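Local coordinates for protein phosphodiesterase (Candida albicans, PDB 6CPU) that belongs to the HD-domain phosphodiesterase family, largely helical proteins, and holds a zinc ion and a magnesium ion in this model, at residues N133-T138 and D359-F364; V351-T356 and S376-Y381. All coordinates share one frame; numbering follows the deposited sequence.

Overall arrangement
Contacts 1 and 2 alternate along the chain and touch in space, their centres about 11 Å apart. Met361 SD of contact 1 packs on Thr356 OG1 of contact 2 at 3.4 Å, and Thr135 CG2 lies 3.7 Å from Pro354 CB. Met165 of helix 165-173 reaches side chains of both contacts. Contact 2 is the one beside the metals: the side chain of His353 is about 4 Å from the magnesium ion and about 6 Å from the zinc ion, which His278, His349, Asp350 and Asp462 bind. In contact 1, the side chain of Met361 is about 11 Å from the magnesium. The packing therefore runs from the metal centre out to the end of helix 127-135.

Contact 1 of 2, residues N133-T138 and D359-F364; sequences NWTGTT and DFMIKF
The Schellman motif that ends helix 127-135 sets Thr135 and Thr137 against Met361 and Phe360 of the short helix 358-363. Gly136 makes the turn with a positive phi of 70°, which glycine adopts easily, and its N bonds back to Asn133 O. Across the turn, Thr137 OG1 donates a 2.8 Å hydrogen bond to Thr135 OG1, while Thr135 OG1 is also bonded to Val131 O; threonine suits both places, its hydroxyl serving the turn and its methyl the packing. Thr137 and Phe360 meet tip to tip. Thr137 OG1 lies in the ring plane at the edge, 3.7 Å from Phe360 CZ, and Thr137 CG2 is 3.8 Å from Phe360 CE2. Met361 crosses Thr135 obliquely, its flexible chain bent at chi2 (-67°) and chi3 (-81°), with SD 3.7 Å from Thr135 CG2. No direct hydrogen bond joins the segments, but a water lies 3.1 Å from Thr137 O and 3.2 Å from Phe364 O and can donate to either. Within its own segment, the Phe364 ring takes Phe360 CE1 over one face, toward the rim. Helix 470-495 borders this side through Ile494, Leu490 and Lys491, while Met165 of helix 165-173 packs on Thr135 and Met361.

Contact 2 of 2, residues V351-T356 and S376-Y381; sequences VGHPGT and SVLESY
The rings of Tyr381 and His353 meet opposite segments of this contact. Tyr381 turns an edge to the backbone of Gly352, whose O sits near the ring plane 3.4 Å from Tyr381 CE1. Glycine suits position 352, having a positive phi and no side chain to keep the ring at a distance. A water in the ring plane of Tyr381 donates to Gly352 O at 2.8 Å. The His353 ring stacks with His274 and also meets His382, their planes about 15° apart; at its edge, Gly355 N donates to His353 ND1 in the ring plane (3.1 Å). Leu378 branches between neighbours: CD1 is 3.9 Å from His353 NE2, the two side chains crossing at about a right angle, and CD2 is 3.9 Å from Pro354 CD, where the rigid proline ring offers an apolar surface. His353 belongs to the HD-x-x-H-x-x-x-x-N signature of these phosphodiesterases, which starts at His349 and ends at Asn358. Thr356 OG1 is buried without a polar partner. Chemically, the Gly355 bond makes ND1 an acceptor and fixes the ring's rotation, while Leu378 CD1 gives the ring an apolar neighbour; the His353 side chain lies about 4 Å from the magnesium ion.

Contact 1 of 2, residues N133-T138 and D359-F364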
ATOM      1  N   ASN A 133       9.831   8.130 -14.747  1.00 18.49           N
ATOM      2  CA  ASN A 133      11.046   8.242 -13.922  1.00 18.88           C
ATOM      3  C   ASN A 133      11.185   6.990 -13.050  1.00 18.55           C
ATOM      4  O   ASN A 133      12.252   6.356 -13.030  1.00 19.33           O
ATOM      5  CB  ASN A 133      11.014   9.441 -12.974  1.00 19.59           C
ATOM      6  CG  ASN A 133      11.013  10.802 -13.669  1.00 21.56           C
ATOM      7  OD1 ASN A 133      11.577  11.002 -14.748  1.00 22.26           O
ATOM      8  ND2 ASN A 133      10.413  11.776 -12.984  1.00 22.48           N
ATOM      9  N   TRP A 134      10.126   6.666 -12.312  1.00 17.11           N
ATOM     10  CA  TRP A 134      10.172   5.563 -11.336  1.00 17.45           C
ATOM     11  C   TRP A 134      10.476   4.241 -12.026  1.00 17.35           C
ATOM     12  O   TRP A 134      11.243   3.435 -11.505  1.00 16.42           O
ATOM     13  CB  TRP A 134       8.859   5.418 -10.580  1.00 18.14           C
ATOM     14  CG  TRP A 134       8.466   6.600  -9.775  1.00 18.99           C
ATOM     15  CD1 TRP A 134       9.287   7.459  -9.101  1.00 19.67           C
ATOM     16  CD2 TRP A 134       7.138   7.015  -9.506  1.00 19.40           C
ATOM     17  NE1 TRP A 134       8.534   8.425  -8.451  1.00 20.08           N
ATOM     18  CE2 TRP A 134       7.212   8.168  -8.684  1.00 20.21           C
ATOM     19  CE3 TRP A 134       5.886   6.541  -9.898  1.00 19.38           C
ATOM     20  CZ2 TRP A 134       6.076   8.836  -8.237  1.00 20.61           C
ATOM     21  CZ3 TRP A 134       4.757   7.228  -9.467  1.00 20.95           C
ATOM     22  CH2 TRP A 134       4.866   8.359  -8.652  1.00 20.20           C
ATOM     23  N   THR A 135       9.848   4.012 -13.185  1.00 16.36           N
ATOM     24  CA  THR A 135       9.948   2.731 -13.874  1.00 15.94           C
ATOM     25  C   THR A 135      11.167   2.644 -14.804  1.00 16.39           C
ATOM     26  O   THR A 135      11.435   1.572 -15.349  1.00 16.80           O
ATOM     27  CB  THR A 135       8.696   2.459 -14.734  1.00 15.99           C
ATOM     28  OG1 THR A 135       8.524   3.559 -15.634  1.00 17.52           O
ATOM     29  CG2 THR A 135       7.458   2.284 -13.881  1.00 15.90           C
ATOM     30  N   GLY A 136      11.872   3.754 -15.018  1.00 16.69           N
ATOM     31  CA  GLY A 136      13.040   3.769 -15.903  1.00 18.10           C
ATOM     32  C   GLY A 136      12.704   3.603 -17.376  1.00 18.92           C
ATOM     33  O   GLY A 136      13.518   3.093 -18.157  1.00 18.31           O
ATOM     34  N   THR A 137      11.500   4.018 -17.757  1.00 20.38           N
ATOM     35  CA  THR A 137      11.019   3.801 -19.143  1.00 21.58           C
ATOM     36  C   THR A 137      11.044   5.064 -19.999  1.00 24.40           C
ATOM     37  O   THR A 137      10.778   4.992 -21.210  1.00 26.06           O
ATOM     38  CB  THR A 137       9.611   3.176 -19.158  1.00 20.97           C
ATOM     39  OG1 THR A 137       8.697   3.990 -18.408  1.00 20.08           O
ATOM     40  CG2 THR A 137       9.645   1.777 -18.576  1.00 20.88           C
ATOM     41  N   THR A 138      11.368   6.207 -19.394  1.00 26.64           N
ATOM     42  CA  THR A 138      11.507   7.476 -20.130  1.00 30.14           C
ATOM     43  C   THR A 138      12.919   8.100 -20.022  1.00 34.74           C
ATOM     44  O   THR A 138      13.067   9.289 -19.704  1.00 36.22           O
ATOM     45  CB  THR A 138      10.464   8.507 -19.667  1.00 28.53           C
ATOM     46  OG1 THR A 138      10.551   8.685 -18.244  1.00 28.43           O
ATOM     47  CG2 THR A 138       9.061   8.056 -20.043  1.00 28.15           C
ATOM     48  N   ASP A 359       2.748  -6.458 -17.657  1.00 23.50           N
ATOM     49  CA  ASP A 359       2.794  -6.415 -19.114  1.00 25.71           C
ATOM     50  C   ASP A 359       3.534  -5.191 -19.646  1.00 23.79           C
ATOM     51  O   ASP A 359       4.346  -5.311 -20.564  1.00 24.18           O
ATOM     52  CB  ASP A 359       1.376  -6.491 -19.708  1.00 29.96           C
ATOM     53  CG  ASP A 359       0.758  -7.874 -19.556  1.00 35.48           C
ATOM     54  OD1 ASP A 359       1.522  -8.867 -19.495  1.00 42.44           O
ATOM     55  OD2 ASP A 359      -0.493  -7.973 -19.496  1.00 43.91           O
ATOM     56  N   PHE A 360       3.280  -4.023 -19.061  1.00 21.94           N
ATOM     57  CA  PHE A 360       3.940  -2.807 -19.496  1.00 21.09           C
ATOM     58  C   PHE A 360       5.445  -2.862 -19.205  1.00 20.78           C
ATOM     59  O   PHE A 360       6.255  -2.517 -20.056  1.00 19.39           O
ATOM     60  CB  PHE A 360       3.329  -1.582 -18.806  1.00 21.23           C
ATOM     61  CG  PHE A 360       4.158  -0.357 -18.925  1.00 20.63           C
ATOM     62  CD1 PHE A 360       4.044   0.469 -20.030  1.00 21.36           C
ATOM     63  CD2 PHE A 360       5.111  -0.040 -17.944  1.00 20.46           C
ATOM     64  CE1 PHE A 360       4.831   1.592 -20.142  1.00 21.64           C
ATOM     65  CE2 PHE A 360       5.897   1.085 -18.060  1.00 20.50           C
ATOM     66  CZ  PHE A 360       5.758   1.903 -19.161  1.00 21.42           C
ATOM     67  N   MET A 361       5.796  -3.269 -17.979  1.00 20.56           N
ATOM     68  CA  MET A 361       7.209  -3.318 -17.582  1.00 19.75           C
ATOM     69  C   MET A 361       7.987  -4.285 -18.488  1.00 20.34           C
ATOM     70  O   MET A 361       9.127  -3.989 -18.889  1.00 21.41           O
ATOM     71  CB  MET A 361       7.349  -3.732 -16.117  1.00 19.86           C
ATOM     72  CG  MET A 361       6.619  -2.840 -15.118  1.00 19.73           C
ATOM     73  SD  MET A 361       7.298  -1.195 -15.014  1.00 19.85           S
ATOM     74  CE  MET A 361       8.691  -1.518 -13.923  1.00 20.57           C
ATOM     75  N   ILE A 362       7.362  -5.412 -18.831  1.00 20.38           N
ATOM     76  CA  ILE A 362       7.984  -6.410 -19.715  1.00 21.82           C
ATOM     77  C   ILE A 362       8.126  -5.853 -21.136  1.00 22.65           C
ATOM     78  O   ILE A 362       9.216  -5.846 -21.719  1.00 21.44           O
ATOM     79  CB  ILE A 362       7.177  -7.721 -19.717  1.00 21.78           C
ATOM     80  CG1 ILE A 362       7.277  -8.412 -18.355  1.00 22.41           C
ATOM     81  CG2 ILE A 362       7.655  -8.669 -20.816  1.00 22.29           C
ATOM     82  CD1 ILE A 362       6.205  -9.453 -18.098  1.00 22.60           C
ATOM     83  N   LYS A 363       7.028  -5.359 -21.693  1.00 25.13           N
ATOM     84  CA  LYS A 363       7.036  -4.970 -23.108  1.00 26.96           C
ATOM     85  C   LYS A 363       7.946  -3.777 -23.386  1.00 25.75           C
ATOM     86  O   LYS A 363       8.530  -3.692 -24.463  1.00 25.55           O
ATOM     87  CB  LYS A 363       5.606  -4.718 -23.601  1.00 30.85           C
ATOM     88  CG  LYS A 363       4.715  -5.958 -23.539  1.00 34.53           C
ATOM     89  CD  LYS A 363       5.074  -7.021 -24.577  1.00 39.83           C
ATOM     90  CE  LYS A 363       4.128  -8.215 -24.483  1.00 42.98           C
ATOM     91  NZ  LYS A 363       4.356  -9.232 -25.549  1.00 46.64           N
ATOM     92  N   PHE A 364       8.099  -2.871 -22.415  1.00 23.42           N
ATOM     93  CA  PHE A 364       8.960  -1.715 -22.571  1.00 22.75           C
ATOM     94  C   PHE A 364      10.349  -1.880 -21.927  1.00 22.27           C
ATOM     95  O   PHE A 364      11.112  -0.923 -21.853  1.00 22.38           O
ATOM     96  CB  PHE A 364       8.243  -0.457 -22.072  1.00 24.34           C
ATOM     97  CG  PHE A 364       7.099  -0.060 -22.960  1.00 24.42           C
ATOM     98  CD1 PHE A 364       7.270   0.904 -23.943  1.00 26.58           C
ATOM     99  CD2 PHE A 364       5.885  -0.732 -22.880  1.00 26.21           C
ATOM    100  CE1 PHE A 364       6.220   1.245 -24.787  1.00 26.93           C
ATOM    101  CE2 PHE A 364       4.836  -0.410 -23.733  1.00 26.36           C
ATOM    102  CZ  PHE A 364       5.010   0.578 -24.683  1.00 26.66           C
TER
HETATM  103  O   HOH W   1      10.761   2.181 -22.457  1.00 35.11           O

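Contact 2 of 2, residues V351-T356 and S376-Y381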
ATOM      1  N   VAL A 351       3.528  -2.670  -2.072  1.00 17.72           N
ATOM      2  CA  VAL A 351       4.422  -1.563  -1.700  1.00 18.54           C
ATOM      3  C   VAL A 351       5.268  -1.080  -2.879  1.00 17.88           C
ATOM      4  O   VAL A 351       5.857  -1.868  -3.614  1.00 17.88           O
ATOM      5  CB  VAL A 351       5.346  -1.845  -0.486  1.00 19.99           C
ATOM      6  CG1 VAL A 351       4.551  -1.927   0.811  1.00 20.29           C
ATOM      7  CG2 VAL A 351       6.187  -3.078  -0.694  1.00 21.97           C
ATOM      8  N   GLY A 352       5.303   0.232  -3.063  1.00 17.10           N
ATOM      9  CA  GLY A 352       6.178   0.843  -4.063  1.00 16.67           C
ATOM     10  C   GLY A 352       5.618   0.752  -5.466  1.00 15.83           C
ATOM     11  O   GLY A 352       6.301   1.050  -6.409  1.00 14.90           O
ATOM     12  N   HIS A 353       4.364   0.337  -5.606  1.00 15.95           N
ATOM     13  CA  HIS A 353       3.783   0.101  -6.932  1.00 16.26           C
ATOM     14  C   HIS A 353       3.818   1.406  -7.709  1.00 15.88           C
ATOM     15  O   HIS A 353       3.391   2.415  -7.188  1.00 17.29           O
ATOM     16  CB  HIS A 353       2.350  -0.429  -6.773  1.00 16.33           C
ATOM     17  CG  HIS A 353       1.766  -1.046  -8.005  1.00 16.60           C
ATOM     18  ND1 HIS A 353       1.516  -0.322  -9.145  1.00 17.11           N
ATOM     19  CD2 HIS A 353       1.312  -2.298  -8.251  1.00 16.58           C
ATOM     20  CE1 HIS A 353       0.964  -1.103 -10.056  1.00 17.22           C
ATOM     21  NE2 HIS A 353       0.831  -2.309  -9.542  1.00 17.19           N
ATOM     22  N   PRO A 354       4.368   1.411  -8.942  1.00 15.92           N
ATOM     23  CA  PRO A 354       4.564   2.643  -9.698  1.00 16.72           C
ATOM     24  C   PRO A 354       3.366   3.076 -10.564  1.00 18.20           C
ATOM     25  O   PRO A 354       3.435   4.094 -11.242  1.00 19.13           O
ATOM     26  CB  PRO A 354       5.739   2.287 -10.612  1.00 16.85           C
ATOM     27  CG  PRO A 354       5.494   0.859 -10.917  1.00 16.16           C
ATOM     28  CD  PRO A 354       4.965   0.262  -9.647  1.00 16.49           C
ATOM     29  N   GLY A 355       2.296   2.310 -10.523  1.00 18.60           N
ATOM     30  CA  GLY A 355       1.069   2.639 -11.242  1.00 19.35           C
ATOM     31  C   GLY A 355       1.020   2.037 -12.647  1.00 19.66           C
ATOM     32  O   GLY A 355       0.250   2.503 -13.484  1.00 20.33           O
ATOM     33  N   THR A 356       1.838   1.015 -12.908  1.00 19.52           N
ATOM     34  CA  THR A 356       1.855   0.316 -14.212  1.00 19.98           C
ATOM     35  C   THR A 356       1.354  -1.138 -14.073  1.00 20.41           C
ATOM     36  O   THR A 356       0.530  -1.422 -13.224  1.00 22.40           O
ATOM     37  CB  THR A 356       3.262   0.406 -14.871  1.00 20.49           C
ATOM     38  OG1 THR A 356       4.216  -0.252 -14.044  1.00 20.64           O
ATOM     39  CG2 THR A 356       3.687   1.825 -15.054  1.00 20.26           C
ATOM     40  N   SER A 376       7.166 -12.436 -12.608  1.00 23.49           N
ATOM     41  CA  SER A 376       6.516 -11.792 -11.444  1.00 23.18           C
ATOM     42  C   SER A 376       7.202 -10.487 -11.083  1.00 21.45           C
ATOM     43  O   SER A 376       7.622 -10.309  -9.943  1.00 20.73           O
ATOM     44  CB  SER A 376       6.549 -12.727 -10.223  1.00 25.34           C
ATOM     45  OG  SER A 376       5.862 -13.935 -10.472  1.00 27.16           O
ATOM     46  N   VAL A 377       7.298  -9.576 -12.050  1.00 19.14           N
ATOM     47  CA  VAL A 377       8.213  -8.424 -11.949  1.00 19.55           C
ATOM     48  C   VAL A 377       7.840  -7.511 -10.773  1.00 19.20           C
ATOM     49  O   VAL A 377       8.633  -7.310  -9.859  1.00 19.65           O
ATOM     50  CB  VAL A 377       8.246  -7.619 -13.268  1.00 18.81           C
ATOM     51  CG1 VAL A 377       8.987  -6.292 -13.114  1.00 19.18           C
ATOM     52  CG2 VAL A 377       8.856  -8.459 -14.391  1.00 19.35           C
ATOM     53  N   LEU A 378       6.624  -6.969 -10.798  1.00 18.45           N
ATOM     54  CA  LEU A 378       6.210  -6.043  -9.761  1.00 18.58           C
ATOM     55  C   LEU A 378       6.074  -6.736  -8.415  1.00 18.51           C
ATOM     56  O   LEU A 378       6.469  -6.173  -7.397  1.00 17.24           O
ATOM     57  CB  LEU A 378       4.923  -5.298 -10.153  1.00 19.18           C
ATOM     58  CG  LEU A 378       5.064  -4.319 -11.316  1.00 19.48           C
ATOM     59  CD1 LEU A 378       3.715  -3.711 -11.698  1.00 19.89           C
ATOM     60  CD2 LEU A 378       6.075  -3.216 -11.008  1.00 20.17           C
ATOM     61  N   GLU A 379       5.596  -7.975  -8.408  1.00 19.12           N
ATOM     62  CA  GLU A 379       5.393  -8.691  -7.151  1.00 20.20           C
ATOM     63  C   GLU A 379       6.730  -9.030  -6.477  1.00 18.86           C
ATOM     64  O   GLU A 379       6.836  -9.042  -5.242  1.00 17.82           O
ATOM     65  CB  GLU A 379       4.558  -9.965  -7.368  1.00 21.41           C
ATOM     66  CG  GLU A 379       3.124  -9.706  -7.831  1.00 22.48           C
ATOM     67  CD  GLU A 379       2.988  -9.397  -9.319  1.00 24.31           C
ATOM     68  OE1 GLU A 379       3.955  -9.584 -10.097  1.00 24.29           O
ATOM     69  OE2 GLU A 379       1.895  -8.951  -9.735  1.00 25.46           O
ATOM     70  N   SER A 380       7.734  -9.358  -7.281  1.00 18.61           N
ATOM     71  CA  SER A 380       9.074  -9.579  -6.743  1.00 18.88           C
ATOM     72  C   SER A 380       9.606  -8.314  -6.064  1.00 17.72           C
ATOM     73  O   SER A 380      10.184  -8.370  -4.985  1.00 18.11           O
ATOM     74  CB  SER A 380      10.025 -10.029  -7.843  1.00 19.76           C
ATOM     75  OG  SER A 380       9.564 -11.227  -8.453  1.00 19.97           O
ATOM     76  N   TYR A 381       9.400  -7.186  -6.726  1.00 17.20           N
ATOM     77  CA  TYR A 381       9.741  -5.860  -6.230  1.00 17.94           C
ATOM     78  C   TYR A 381       9.001  -5.545  -4.915  1.00 17.02           C
ATOM     79  O   TYR A 381       9.624  -5.182  -3.908  1.00 15.82           O
ATOM     80  CB  TYR A 381       9.427  -4.825  -7.327  1.00 18.98           C
ATOM     81  CG  TYR A 381       9.648  -3.390  -6.915  1.00 20.50           C
ATOM     82  CD1 TYR A 381       8.582  -2.546  -6.555  1.00 22.82           C
ATOM     83  CD2 TYR A 381      10.928  -2.870  -6.905  1.00 21.86           C
ATOM     84  CE1 TYR A 381       8.828  -1.213  -6.202  1.00 24.00           C
ATOM     85  CE2 TYR A 381      11.170  -1.570  -6.543  1.00 23.56           C
ATOM     86  CZ  TYR A 381      10.148  -0.752  -6.189  1.00 23.86           C
ATOM     87  OH  TYR A 381      10.519   0.539  -5.831  1.00 28.78           O
TER
HETATM   88  O   HOH W   2       8.717   2.279  -5.718  1.00 30.92           O